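Side-chain contacts in 5-methylthioribose-1-phosphate isomerase (Saccharomyces cerevisiae, PDB 1W2W), which catalyses the interconversion of methylthioribose-1-phosphate and methylthioribulose-1-phosphate in the methionine salvage pathway: residues K19-L24 against G184-S189; Q23-L26 against T30-V33; S77-L82 against N96-F101. One frame throughout, in Å; residues are numbered along the deposited sequence.

Contact 1: residues K19-L24 against G184-S189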
# COMPACT_ATOMS: atom_id res chain seq x y z
N LYS A 19 27.12 16.95 3.47
CA LYS A 19 25.72 17.33 3.69
C LYS A 19 24.85 16.26 3.03
O LYS A 19 25.29 15.60 2.10
CB LYS A 19 25.42 18.73 3.14
CG LYS A 19 25.46 18.86 1.62
CD LYS A 19 25.32 20.32 1.20
CE LYS A 19 25.14 20.45 -0.31
NZ LYS A 19 25.19 21.88 -0.74
N VAL A 20 23.63 16.05 3.51
CA VAL A 20 22.80 14.97 2.98
C VAL A 20 21.41 15.47 2.60
O VAL A 20 20.87 16.40 3.22
CB VAL A 20 22.68 13.80 3.96
CG1 VAL A 20 24.05 13.19 4.27
CG2 VAL A 20 21.96 14.25 5.24
N LEU A 21 20.83 14.88 1.58
CA LEU A 21 19.47 15.25 1.20
C LEU A 21 18.53 14.76 2.28
O LEU A 21 18.67 13.64 2.75
CB LEU A 21 19.10 14.56 -0.11
CG LEU A 21 19.42 15.27 -1.43
CD1 LEU A 21 18.85 14.43 -2.55
CD2 LEU A 21 18.84 16.68 -1.44
N ASP A 22 17.55 15.58 2.64
CA ASP A 22 16.51 15.10 3.55
C ASP A 22 15.49 14.29 2.76
O ASP A 22 14.60 14.83 2.09
CB ASP A 22 15.83 16.28 4.23
CG ASP A 22 14.90 15.85 5.34
OD1 ASP A 22 14.46 14.67 5.32
OD2 ASP A 22 14.58 16.61 6.28
N GLN A 23 15.61 12.96 2.84
CA GLN A 23 14.77 12.13 1.99
C GLN A 23 13.33 12.05 2.45
O GLN A 23 12.48 11.52 1.73
CB GLN A 23 15.37 10.74 1.85
CG GLN A 23 16.75 10.76 1.18
CD GLN A 23 17.27 9.37 0.91
OE1 GLN A 23 16.54 8.53 0.38
NE2 GLN A 23 18.52 9.11 1.28
N LEU A 24 13.05 12.57 3.64
CA LEU A 24 11.67 12.66 4.10
C LEU A 24 10.90 13.66 3.24
O LEU A 24 9.68 13.54 3.12
CB LEU A 24 11.59 13.08 5.57
CG LEU A 24 12.20 12.18 6.65
CD1 LEU A 24 12.13 12.94 7.97
CD2 LEU A 24 11.43 10.87 6.77
N GLY A 184 18.43 3.09 -5.35
CA GLY A 184 19.14 3.79 -6.40
C GLY A 184 20.25 4.68 -5.86
O GLY A 184 20.90 4.36 -4.88
N SER A 185 20.46 5.81 -6.53
CA SER A 185 21.46 6.77 -6.06
C SER A 185 21.03 7.38 -4.73
O SER A 185 21.88 7.83 -3.96
CB SER A 185 21.65 7.86 -7.12
OG SER A 185 22.09 7.27 -8.33
N LEU A 186 19.73 7.38 -4.45
CA LEU A 186 19.28 7.89 -3.16
C LEU A 186 19.53 6.97 -1.97
O LEU A 186 19.43 7.41 -0.83
CB LEU A 186 17.81 8.34 -3.22
CG LEU A 186 17.54 9.56 -4.11
CD1 LEU A 186 16.05 9.67 -4.45
CD2 LEU A 186 18.04 10.84 -3.43
N ALA A 187 19.85 5.71 -2.25
CA ALA A 187 20.05 4.71 -1.19
C ALA A 187 21.52 4.33 -1.01
O ALA A 187 21.83 3.50 -0.15
CB ALA A 187 19.22 3.45 -1.49
N THR A 188 22.40 4.92 -1.81
CA THR A 188 23.77 4.43 -1.95
C THR A 188 24.71 5.60 -2.28
O THR A 188 24.33 6.76 -2.16
CB THR A 188 23.90 3.35 -3.07
OG1 THR A 188 23.70 3.93 -4.37
CG2 THR A 188 22.86 2.24 -2.94
N SER A 189 25.93 5.30 -2.71
CA SER A 189 26.84 6.35 -3.14
C SER A 189 26.48 6.79 -4.56
O SER A 189 27.07 7.75 -5.08
CB SER A 189 28.29 5.85 -3.09
OG SER A 189 28.48 4.83 -4.07
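Gln23 reaches across to the backbone of Leu186. Its CB points toward the segment 184-189, and CG continues the line in an extended chain (chi2 -174°). Contact begins at the amide carbon: Gln23 CD lies 3.4 Å from Leu186 O. The two ends of the amide then part. Gln23 NE2 comes within 2.9 Å of Leu186 O, a hydrogen bond that is weak because the N-H...O angle is only 124°. Gln23 OE1 sits 3.8 Å from Leu186 CB, a plain van der Waals touch. It is also near Leu186 O, but two acceptors do not bond. Gln23 OE1 is hydrogen-bonded instead to Arg51 NH1, outside the two segments, which probably fixes which way round the amide lies.

The segment 19-24 runs off strand 17-21, the middle strand of the three-stranded antiparallel sheet in this N-terminal portion of the enzyme. Just beyond the strand, Asp22 OD1 accepts from Leu24 N at 3.0 Å, forming an Asx turn. The other segment belongs to the loop after strand 174-179. This loop also carries Cys181, predicted to stabilise the transition state. Its turn is held at Gly184 O, which takes Ala187 N and Thr188 OG1 from opposite faces of its carbonyl plane.

An apolar touch lies beside the amide. Leu21 CD1 meets Leu186 CD2 at 3.8 Å, the two side chains running obliquely to each other. All three touching residues are buried. Ser185 N and Leu186 N are each hydrogen-bonded to an acidic side chain of another chain.

Contact 2: residues Q23-L26 against T30-V33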
# COMPACT_ATOMS: atom_id res chain seq x y z
N GLN A 23 15.61 12.96 2.84
CA GLN A 23 14.77 12.13 1.99
C GLN A 23 13.33 12.05 2.45
O GLN A 23 12.48 11.52 1.73
CB GLN A 23 15.37 10.74 1.85
CG GLN A 23 16.75 10.76 1.18
CD GLN A 23 17.27 9.37 0.91
OE1 GLN A 23 16.54 8.53 0.38
NE2 GLN A 23 18.52 9.11 1.28
N LEU A 24 13.05 12.57 3.64
CA LEU A 24 11.67 12.66 4.10
C LEU A 24 10.90 13.66 3.24
O LEU A 24 9.68 13.54 3.12
CB LEU A 24 11.59 13.08 5.57
CG LEU A 24 12.20 12.18 6.65
CD1 LEU A 24 12.13 12.94 7.97
CD2 LEU A 24 11.43 10.87 6.77
N LEU A 25 11.60 14.63 2.65
CA LEU A 25 10.98 15.78 1.99
C LEU A 25 10.92 15.67 0.46
O LEU A 25 10.26 16.48 -0.20
CB LEU A 25 11.69 17.07 2.41
CG LEU A 25 11.79 17.28 3.93
CD1 LEU A 25 12.47 18.61 4.24
CD2 LEU A 25 10.42 17.21 4.59
N LEU A 26 11.61 14.67 -0.10
CA LEU A 26 11.61 14.45 -1.54
C LEU A 26 10.23 13.93 -1.97
O LEU A 26 9.50 13.38 -1.15
CB LEU A 26 12.71 13.46 -1.93
CG LEU A 26 14.17 13.90 -1.75
CD1 LEU A 26 15.13 12.70 -1.88
CD2 LEU A 26 14.54 14.95 -2.78
N THR A 30 13.88 19.91 -1.97
CA THR A 30 15.28 19.51 -1.96
C THR A 30 15.92 20.31 -0.85
O THR A 30 16.17 21.51 -1.01
CB THR A 30 15.93 19.83 -3.32
OG1 THR A 30 15.52 18.82 -4.26
CG2 THR A 30 17.44 19.64 -3.27
N LYS A 31 16.18 19.67 0.28
CA LYS A 31 16.75 20.36 1.43
C LYS A 31 17.94 19.57 1.97
O LYS A 31 17.84 18.36 2.14
CB LYS A 31 15.69 20.48 2.53
CG LYS A 31 16.25 20.87 3.88
CD LYS A 31 15.26 21.72 4.66
CE LYS A 31 15.75 22.01 6.07
NZ LYS A 31 17.02 22.81 6.08
N TYR A 32 19.04 20.26 2.24
CA TYR A 32 20.25 19.58 2.74
C TYR A 32 20.43 19.72 4.24
O TYR A 32 20.13 20.76 4.83
CB TYR A 32 21.50 20.09 2.04
CG TYR A 32 21.61 19.65 0.61
CD1 TYR A 32 22.02 18.37 0.29
CD2 TYR A 32 21.28 20.53 -0.41
CE1 TYR A 32 22.12 17.96 -1.04
CE2 TYR A 32 21.37 20.13 -1.73
CZ TYR A 32 21.79 18.86 -2.04
OH TYR A 32 21.87 18.48 -3.35
N VAL A 33 20.94 18.66 4.86
CA VAL A 33 21.22 18.64 6.29
C VAL A 33 22.74 18.50 6.45
O VAL A 33 23.34 17.53 5.99
CB VAL A 33 20.53 17.46 6.99
CG1 VAL A 33 20.88 17.42 8.46
CG2 VAL A 33 19.00 17.52 6.79
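Leu25 carries CG on the side opposite its carbonyl carbon (chi1 -53°), while Lys31 sets CG opposite its backbone N (chi1 166°). These rotations lay the two side chains side by side, pointing the same way. The touching is done by one methyl group of the leucine. Leu25 CD1 lies 4.1 Å from Lys31 CB and 4.2 Å from Lys31 CD, so it rests along the aliphatic part of the lysine. The lysine chain bends at chi2 and again at chi4, and its end leads away from the other segment. Only the methylene part of Lys31 therefore serves the contact, and its amino group plays no role in it.

A second, looser touch joins Leu26 and Thr30, the pair whose CA atoms come nearest, at 6.3 Å. Leu26 CD2 approaches Thr30 OG1 to 4.3 Å. The CB of Thr30 points away from the other segment, and the threonine is exposed. Leu26 is buried instead. Its side chain also touches Leu186 and an apolar side chain of another chain, and its backbone O accepts a hydrogen bond from a basic side chain of another chain.

No hydrogen bond spans the two segments. The packing is light, mostly methyl and methylene groups with one hydroxyl oxygen, and Thr30 and Lys31 lie at its exposed side. The backbone pairing lies next to it, where Lys31 bonds to Asp22. The whole is a beta-hairpin: strands 17-21 and 32-34 follow each other in the chain and run antiparallel, and this contact lies within the long loop that connects them.

Contact 3: residues S77-L82 against N96-F101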
# COMPACT_ATOMS: atom_id res chain seq x y z
N SER A 77 34.81 23.51 20.91
CA SER A 77 33.45 23.22 20.46
C SER A 77 32.75 22.32 21.46
O SER A 77 33.39 21.65 22.27
CB SER A 77 33.48 22.54 19.09
OG SER A 77 34.02 21.23 19.21
N ASP A 78 31.42 22.30 21.39
CA ASP A 78 30.59 21.48 22.28
C ASP A 78 30.99 20.01 22.22
O ASP A 78 31.21 19.37 23.26
CB ASP A 78 29.12 21.63 21.89
CG ASP A 78 28.51 22.92 22.40
OD1 ASP A 78 29.27 23.80 22.87
OD2 ASP A 78 27.28 23.15 22.38
N VAL A 79 31.10 19.46 21.01
CA VAL A 79 31.46 18.06 20.88
C VAL A 79 32.85 17.80 21.45
O VAL A 79 33.09 16.76 22.07
CB VAL A 79 31.33 17.54 19.43
CG1 VAL A 79 32.38 18.16 18.53
CG2 VAL A 79 31.42 16.03 19.40
N ALA A 80 33.77 18.75 21.25
CA ALA A 80 35.14 18.58 21.73
C ALA A 80 35.21 18.47 23.25
O ALA A 80 36.09 17.79 23.78
CB ALA A 80 36.02 19.71 21.22
N THR A 81 34.29 19.12 23.96
CA THR A 81 34.34 19.09 25.42
C THR A 81 33.90 17.76 25.99
O THR A 81 34.03 17.53 27.20
CB THR A 81 33.53 20.24 26.05
OG1 THR A 81 32.13 20.02 25.86
CG2 THR A 81 33.81 21.55 25.31
N LEU A 82 33.39 16.87 25.13
CA LEU A 82 33.07 15.51 25.53
C LEU A 82 34.34 14.70 25.74
O LEU A 82 34.31 13.64 26.37
CB LEU A 82 32.21 14.82 24.47
CG LEU A 82 30.80 15.39 24.23
CD1 LEU A 82 30.10 14.61 23.12
CD2 LEU A 82 29.96 15.40 25.50
N ASN A 96 34.80 5.39 21.18
CA ASN A 96 34.17 4.08 21.10
C ASN A 96 32.74 4.08 21.61
O ASN A 96 31.87 3.43 21.03
CB ASN A 96 35.01 3.00 21.80
CG ASN A 96 36.14 2.50 20.93
OD1 ASN A 96 35.94 2.23 19.74
ND2 ASN A 96 37.33 2.40 21.50
N LYS A 97 32.50 4.83 22.68
CA LYS A 97 31.15 4.97 23.21
C LYS A 97 30.24 5.64 22.18
O LYS A 97 29.09 5.23 21.99
CB LYS A 97 31.19 5.78 24.51
CG LYS A 97 29.85 5.99 25.21
CD LYS A 97 30.09 6.56 26.61
CE LYS A 97 29.92 8.07 26.66
NZ LYS A 97 28.60 8.42 27.27
N ARG A 98 30.76 6.65 21.50
CA ARG A 98 29.97 7.36 20.50
C ARG A 98 29.75 6.52 19.24
O ARG A 98 28.70 6.63 18.59
CB ARG A 98 30.58 8.73 20.21
CG ARG A 98 30.30 9.70 21.35
CD ARG A 98 31.01 11.02 21.24
NE ARG A 98 30.45 11.87 20.19
CZ ARG A 98 29.25 12.43 20.24
NH1 ARG A 98 28.46 12.24 21.29
NH2 ARG A 98 28.85 13.20 19.24
N LEU A 99 30.71 5.66 18.90
CA LEU A 99 30.50 4.65 17.86
C LEU A 99 29.40 3.65 18.21
O LEU A 99 28.59 3.28 17.35
CB LEU A 99 31.80 3.94 17.48
CG LEU A 99 32.92 4.81 16.90
CD1 LEU A 99 34.21 4.00 16.81
CD2 LEU A 99 32.52 5.35 15.52
N ASP A 100 29.36 3.20 19.46
CA ASP A 100 28.25 2.38 19.93
C ASP A 100 26.90 3.10 19.88
O ASP A 100 25.88 2.50 19.54
CB ASP A 100 28.53 1.81 21.33
CG ASP A 100 29.76 0.91 21.37
OD1 ASP A 100 30.23 0.47 20.30
OD2 ASP A 100 30.33 0.59 22.44
N PHE A 101 26.88 4.39 20.23
CA PHE A 101 25.67 5.20 20.12
C PHE A 101 25.20 5.22 18.66
O PHE A 101 24.03 4.93 18.36
CB PHE A 101 25.98 6.62 20.63
CG PHE A 101 24.86 7.61 20.43
CD1 PHE A 101 23.60 7.37 20.95
CD2 PHE A 101 25.09 8.77 19.72
CE1 PHE A 101 22.58 8.29 20.77
CE2 PHE A 101 24.07 9.70 19.54
CZ PHE A 101 22.82 9.45 20.06
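Residues 78-82, helically wound without the regular bonds of a helix, lie in the connection between helices 53-73 and 88-103 and pack Val79 and Leu82 against Arg98 of the second helix. Leu82 CD1 lies over one face of the Arg98 guanidinium, offset toward its rim, 3.4 Å from NH1 and 3.7 Å from CZ. The leucine and arginine side chains cross at about a right angle. Val79 CG2 approaches Arg98 NH2 obliquely, at 3.8 Å. Arg98 reaches its place through a bend at chi3 (72°), after an extended CA-CB-CG-CD run.

The segment opens with an ST motif, in which Ser77 OG accepts from Ala80 N at 3.2 Å. Thr81 OG1 bonds to Asp78 O within the same segment. Val79 also rests on helix 53-73, touching Glu67, Leu70 and Ile71.

The charge of Arg98 is met outside the two segments. Its NE forms a salt bridge with Glu67 of helix 53-73, and its NH2 forms another with Asp39 of helix 38-46. A leucine here, having no guanidinium, would probably leave Glu67 and Asp39 without their shared positive partner and open a gap beside the Leu82 methyl.

Overall arrangement
Contacts 1 and 2 are neighbours, with centres 8 Å apart. They share Gln23 and Leu24, and both reach the sheet in which strands 17-21 and 32-34 pair. Backbone atoms join them directly: Val20 O and Val33 N are 2.8 Å apart, a probable hydrogen bond. Contact 1 is the one near Cys181, the predicted transition-state stabiliser: the side chain of Gln23 is about 9 Å from that of Cys181. Contact 3 stands apart among the helices. Its centre is about 25 Å from that of contact 1 and 26 Å from that of contact 2. Along the chain it is nested inside the loop closed by contact 1 and follows contact 2.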